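Local atomic coordinates of ricin B lectin (Clostridium thermocellum, PDB entry 3VSF), a protein that is an exo-beta-1,3-galactanase that probably hydrolyses beta-1,3-galactan from chain ends with a family 43 glycosidase domain and binds galactose through a ricin-type beta-trefoil domain. Residues Ser52-Leu64 / Asp68-Ser80. Sequence-based numbering, arbitrary orientation.
Sequences SGNVIHAHGGGML and DYYYWYGEYRDDS
Ala58 and Ile56 pack over one face of the Trp72 indole. Ala58 CB sits 3.8 Å from the centroid of the five-membered ring of Trp72, displaced toward the rim, while Ile56 CG2 covers the six-membered ring. With CG anti to the backbone N (chi1 -179°), the indole swings off its own strand and against Ala58 and Ile56. Met63 extends along the same sheet face and then turns at its thioether, chi3 -60°, bringing CE within 3.8 Å of Trp72 CB; its sulfur makes an oblique Met-aromatic contact with Tyr70. On the other face, Leu64 CB meets the edge of the Tyr73 ring, and Val122 of the next sheet touches both side chains.

Residues 61-64 pair antiparallel with 69-77, the first hairpin of a four-stranded blade in the family 43 beta-propeller. The hydrogen bond from Tyr71 N to Leu64 O is nearly straight, 2.8 Å at 179°. Toward the corner at Gly60 a beta bulge shifts the register, and the bond from His59 N to Glu75 O is weak. Gly74 lets the backbones close in, its CA 3.6 Å from Ala58 CA.

The side nearer solvent is the partly exposed pair His57 and Tyr76: the imidazole stands edge-on, ND1 over the phenol centre, in an edge-to-face stack with centroids 4.0 Å apart. The Tyr76 hydroxyl is hydrogen-bonded to Glu102. Nearby, buried Glu75 OE2 pairs with Arg77 NH1 at 2.7 Å. The chemistry thus passes from apolar packing around Trp72 to a polar end where Arg77 joins Glu75 to Glu118 of the neighbouring sheet.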
loop_
_atom_site.group_PDB
_atom_site.type_symbol
_atom_site.label_atom_id
_atom_site.label_comp_id
_atom_site.label_asym_id
_atom_site.label_seq_id
_atom_site.Cartn_x
_atom_site.Cartn_y
_atom_site.Cartn_z
ATOM N N SER A 52 -21.223 -12.622 5.056
ATOM C CA SER A 52 -22.595 -12.760 4.580
ATOM C C SER A 52 -22.644 -13.083 3.089
ATOM O O SER A 52 -23.665 -13.541 2.578
ATOM C CB SER A 52 -23.390 -11.484 4.862
ATOM O OG SER A 52 -23.351 -11.152 6.240
ATOM N N GLY A 53 -21.535 -12.840 2.399
ATOM C CA GLY A 53 -21.462 -13.073 0.967
ATOM C C GLY A 53 -21.773 -11.821 0.171
ATOM O O GLY A 53 -22.026 -11.884 -1.032
ATOM N N ASN A 54 -21.754 -10.678 0.848
ATOM C CA ASN A 54 -22.035 -9.398 0.207
ATOM C C ASN A 54 -20.790 -8.530 0.048
ATOM O O ASN A 54 -19.863 -8.599 0.854
ATOM C CB ASN A 54 -23.115 -8.635 0.978
ATOM C CG ASN A 54 -24.504 -9.194 0.741
ATOM O OD1 ASN A 54 -25.326 -8.578 0.062
ATOM N ND2 ASN A 54 -24.771 -10.371 1.295
ATOM N N VAL A 55 -20.784 -7.710 -0.997
ATOM C CA VAL A 55 -19.656 -6.833 -1.284
ATOM C C VAL A 55 -19.435 -5.801 -0.180
ATOM O O VAL A 55 -20.339 -5.040 0.165
ATOM C CB VAL A 55 -19.837 -6.110 -2.635
ATOM C CG1 VAL A 55 -21.253 -5.562 -2.763
ATOM C CG2 VAL A 55 -18.808 -5.003 -2.789
ATOM N N ILE A 56 -18.226 -5.786 0.372
ATOM C CA ILE A 56 -17.858 -4.811 1.393
ATOM C C ILE A 56 -17.800 -3.406 0.796
ATOM O O ILE A 56 -17.178 -3.191 -0.242
ATOM C CB ILE A 56 -16.496 -5.153 2.032
ATOM C CG1 ILE A 56 -16.563 -6.508 2.740
ATOM C CG2 ILE A 56 -16.068 -4.062 3.002
ATOM C CD1 ILE A 56 -15.263 -6.924 3.397
ATOM N N HIS A 57 -18.458 -2.456 1.454
ATOM C CA HIS A 57 -18.469 -1.070 0.995
ATOM C C HIS A 57 -17.895 -0.120 2.043
ATOM O O HIS A 57 -18.636 0.523 2.785
ATOM C CB HIS A 57 -19.886 -0.638 0.602
ATOM C CG HIS A 57 -20.938 -1.021 1.596
ATOM N ND1 HIS A 57 -21.497 -0.119 2.476
ATOM C CD2 HIS A 57 -21.534 -2.211 1.849
ATOM C CE1 HIS A 57 -22.392 -0.736 3.226
ATOM N NE2 HIS A 57 -22.433 -2.006 2.868
ATOM N N ALA A 58 -16.570 -0.038 2.096
ATOM C CA ALA A 58 -15.886 0.842 3.040
ATOM C C ALA A 58 -14.803 1.654 2.337
ATOM O O ALA A 58 -13.624 1.570 2.683
ATOM C CB ALA A 58 -15.294 0.036 4.185
ATOM N N HIS A 59 -15.215 2.444 1.352
ATOM C CA HIS A 59 -14.286 3.217 0.540
ATOM C C HIS A 59 -13.636 4.346 1.334
ATOM O O HIS A 59 -14.246 4.905 2.248
ATOM C CB HIS A 59 -15.005 3.770 -0.688
ATOM C CG HIS A 59 -15.787 2.739 -1.441
ATOM N ND1 HIS A 59 -15.528 1.389 -1.338
ATOM C CD2 HIS A 59 -16.828 2.857 -2.299
ATOM C CE1 HIS A 59 -16.370 0.721 -2.104
ATOM N NE2 HIS A 59 -17.170 1.588 -2.699
ATOM N N GLY A 60 -12.398 4.676 0.978
ATOM C CA GLY A 60 -11.640 5.695 1.685
ATOM C C GLY A 60 -11.577 5.404 3.170
ATOM O O GLY A 60 -11.420 6.309 3.987
ATOM N N GLY A 61 -11.692 4.126 3.516
ATOM C CA GLY A 61 -11.807 3.723 4.904
ATOM C C GLY A 61 -10.516 3.718 5.700
ATOM O O GLY A 61 -9.485 4.221 5.254
ATOM N N GLY A 62 -10.592 3.146 6.897
ATOM C CA GLY A 62 -9.448 3.016 7.779
ATOM C C GLY A 62 -9.650 1.819 8.687
ATOM O O GLY A 62 -10.623 1.082 8.533
ATOM N N MET A 63 -8.742 1.622 9.637
ATOM C CA MET A 63 -8.833 0.469 10.526
ATOM C C MET A 63 -8.283 0.742 11.922
ATOM O O MET A 63 -7.355 1.531 12.098
ATOM C CB MET A 63 -8.127 -0.738 9.906
ATOM C CG MET A 63 -8.196 -2.003 10.744
ATOM S SD MET A 63 -7.656 -3.456 9.828
ATOM C CE MET A 63 -8.831 -3.446 8.477
ATOM N N LEU A 64 -8.868 0.076 12.913
ATOM C CA LEU A 64 -8.442 0.220 14.299
ATOM C C LEU A 64 -8.355 -1.142 14.977
ATOM O O LEU A 64 -9.236 -1.986 14.812
ATOM C CB LEU A 64 -9.415 1.120 15.063
ATOM C CG LEU A 64 -9.068 1.412 16.525
ATOM C CD1 LEU A 64 -7.769 2.196 16.621
ATOM C CD2 LEU A 64 -10.200 2.166 17.199
ATOM N N ASP A 68 -9.642 -7.804 20.753
ATOM C CA ASP A 68 -9.336 -9.005 19.986
ATOM C C ASP A 68 -9.761 -8.868 18.528
ATOM O O ASP A 68 -9.676 -9.825 17.759
ATOM C CB ASP A 68 -10.022 -10.223 20.608
ATOM C CG ASP A 68 -9.703 -10.384 22.083
ATOM O OD1 ASP A 68 -8.611 -9.950 22.508
ATOM O OD2 ASP A 68 -10.545 -10.945 22.816
ATOM N N TYR A 69 -10.215 -7.678 18.147
ATOM C CA TYR A 69 -10.754 -7.472 16.807
ATOM C C TYR A 69 -10.113 -6.309 16.056
ATOM O O TYR A 69 -9.701 -5.314 16.651
ATOM C CB TYR A 69 -12.269 -7.260 16.872
ATOM C CG TYR A 69 -13.040 -8.449 17.394
ATOM C CD1 TYR A 69 -13.480 -9.447 16.534
ATOM C CD2 TYR A 69 -13.335 -8.572 18.746
ATOM C CE1 TYR A 69 -14.189 -10.535 17.005
ATOM C CE2 TYR A 69 -14.044 -9.657 19.226
ATOM C CZ TYR A 69 -14.468 -10.636 18.352
ATOM O OH TYR A 69 -15.173 -11.719 18.825
ATOM N N TYR A 70 -10.033 -6.453 14.738
ATOM C CA TYR A 70 -9.647 -5.360 13.859
ATOM C C TYR A 70 -10.909 -4.779 13.233
ATOM O O TYR A 70 -11.678 -5.497 12.595
ATOM C CB TYR A 70 -8.701 -5.849 12.760
ATOM C CG TYR A 70 -7.310 -6.199 13.243
ATOM C CD1 TYR A 70 -6.306 -5.241 13.276
ATOM C CD2 TYR A 70 -7.001 -7.486 13.658
ATOM C CE1 TYR A 70 -5.033 -5.555 13.714
ATOM C CE2 TYR A 70 -5.731 -7.810 14.099
ATOM C CZ TYR A 70 -4.751 -6.841 14.125
ATOM O OH TYR A 70 -3.484 -7.157 14.563
ATOM N N TYR A 71 -11.124 -3.483 13.423
ATOM C CA TYR A 71 -12.322 -2.831 12.908
ATOM C C TYR A 71 -12.036 -2.015 11.652
ATOM O O TYR A 71 -11.130 -1.182 11.631
ATOM C CB TYR A 71 -12.965 -1.954 13.984
ATOM C CG TYR A 71 -13.514 -2.741 15.154
ATOM C CD1 TYR A 71 -12.745 -2.964 16.288
ATOM C CD2 TYR A 71 -14.800 -3.264 15.122
ATOM C CE1 TYR A 71 -13.242 -3.685 17.359
ATOM C CE2 TYR A 71 -15.306 -3.985 16.187
ATOM C CZ TYR A 71 -14.522 -4.192 17.304
ATOM O OH TYR A 71 -15.021 -4.910 18.367
ATOM N N TRP A 72 -12.819 -2.264 10.608
ATOM C CA TRP A 72 -12.649 -1.581 9.332
ATOM C C TRP A 72 -13.813 -0.630 9.068
ATOM O O TRP A 72 -14.946 -1.062 8.852
ATOM C CB TRP A 72 -12.534 -2.605 8.199
ATOM C CG TRP A 72 -12.333 -2.003 6.839
ATOM C CD1 TRP A 72 -12.103 -0.690 6.546
ATOM C CD2 TRP A 72 -12.351 -2.696 5.585
ATOM N NE1 TRP A 72 -11.975 -0.522 5.189
ATOM C CE2 TRP A 72 -12.123 -1.740 4.576
ATOM C CE3 TRP A 72 -12.537 -4.032 5.218
ATOM C CZ2 TRP A 72 -12.075 -2.077 3.225
ATOM C CZ3 TRP A 72 -12.489 -4.364 3.876
ATOM C CH2 TRP A 72 -12.261 -3.391 2.897
ATOM N N TYR A 73 -13.527 0.667 9.088
ATOM C CA TYR A 73 -14.544 1.675 8.821
ATOM C C TYR A 73 -14.396 2.212 7.403
ATOM O O TYR A 73 -13.325 2.118 6.806
ATOM C CB TYR A 73 -14.439 2.821 9.827
ATOM C CG TYR A 73 -14.458 2.377 11.272
ATOM C CD1 TYR A 73 -15.657 2.149 11.933
ATOM C CD2 TYR A 73 -13.276 2.187 11.977
ATOM C CE1 TYR A 73 -15.680 1.744 13.255
ATOM C CE2 TYR A 73 -13.289 1.782 13.297
ATOM C CZ TYR A 73 -14.492 1.563 13.932
ATOM O OH TYR A 73 -14.508 1.160 15.247
ATOM N N GLY A 74 -15.475 2.776 6.870
ATOM C CA GLY A 74 -15.464 3.339 5.533
ATOM C C GLY A 74 -16.812 3.918 5.154
ATOM O O GLY A 74 -17.808 3.677 5.836
ATOM N N GLU A 75 -16.851 4.680 4.067
ATOM C CA GLU A 75 -18.092 5.303 3.622
ATOM C C GLU A 75 -18.497 4.831 2.228
ATOM O O GLU A 75 -17.702 4.222 1.515
ATOM C CB GLU A 75 -17.967 6.830 3.658
ATOM C CG GLU A 75 -16.788 7.388 2.873
ATOM C CD GLU A 75 -17.009 7.358 1.374
ATOM O OE1 GLU A 75 -18.179 7.430 0.939
ATOM O OE2 GLU A 75 -16.011 7.257 0.630
ATOM N N TYR A 76 -19.740 5.116 1.851
ATOM C CA TYR A 76 -20.254 4.739 0.541
ATOM C C TYR A 76 -21.450 5.599 0.152
ATOM O O TYR A 76 -22.355 5.821 0.958
ATOM C CB TYR A 76 -20.640 3.259 0.517
ATOM C CG TYR A 76 -21.846 2.921 1.367
ATOM C CD1 TYR A 76 -23.036 2.504 0.785
ATOM C CD2 TYR A 76 -21.793 3.022 2.750
ATOM C CE1 TYR A 76 -24.139 2.194 1.559
ATOM C CE2 TYR A 76 -22.892 2.716 3.533
ATOM C CZ TYR A 76 -24.063 2.302 2.931
ATOM O OH TYR A 76 -25.159 1.997 3.705
ATOM N N ARG A 77 -21.448 6.081 -1.086
ATOM C CA ARG A 77 -22.540 6.905 -1.596
ATOM C C ARG A 77 -23.788 6.076 -1.894
ATOM O O ARG A 77 -23.791 4.859 -1.714
ATOM C CB ARG A 77 -22.099 7.659 -2.854
ATOM C CG ARG A 77 -21.214 8.871 -2.592
ATOM C CD ARG A 77 -19.810 8.483 -2.143
ATOM N NE ARG A 77 -18.880 9.601 -2.292
ATOM C CZ ARG A 77 -17.586 9.551 -1.994
ATOM N NH1 ARG A 77 -17.051 8.432 -1.525
ATOM N NH2 ARG A 77 -16.824 10.623 -2.167
ATOM N N ASP A 78 -24.842 6.747 -2.351
ATOM C CA ASP A 78 -26.095 6.085 -2.710
ATOM C C ASP A 78 -26.440 6.298 -4.182
ATOM O O ASP A 78 -25.555 6.342 -5.036
ATOM C CB ASP A 78 -27.244 6.585 -1.827
ATOM C CG ASP A 78 -27.390 8.097 -1.856
ATOM O OD1 ASP A 78 -28.055 8.650 -0.954
ATOM O OD2 ASP A 78 -26.837 8.735 -2.776
ATOM N N ASP A 79 -27.732 6.429 -4.475
ATOM C CA ASP A 79 -28.186 6.662 -5.844
ATOM C C ASP A 79 -27.861 8.076 -6.314
ATOM O O ASP A 79 -27.640 8.309 -7.502
ATOM C CB ASP A 79 -29.689 6.396 -5.973
ATOM C CG ASP A 79 -30.027 4.920 -5.916
ATOM O OD1 ASP A 79 -29.142 4.091 -6.218
ATOM O OD2 ASP A 79 -31.180 4.588 -5.567
ATOM N N SER A 80 -27.838 9.019 -5.378
ATOM C CA SER A 80 -27.541 10.408 -5.710
ATOM C C SER A 80 -26.078 10.747 -5.434
ATOM O O SER A 80 -25.714 11.918 -5.331
ATOM C CB SER A 80 -28.463 11.354 -4.937
ATOM O OG SER A 80 -29.823 11.121 -5.263
#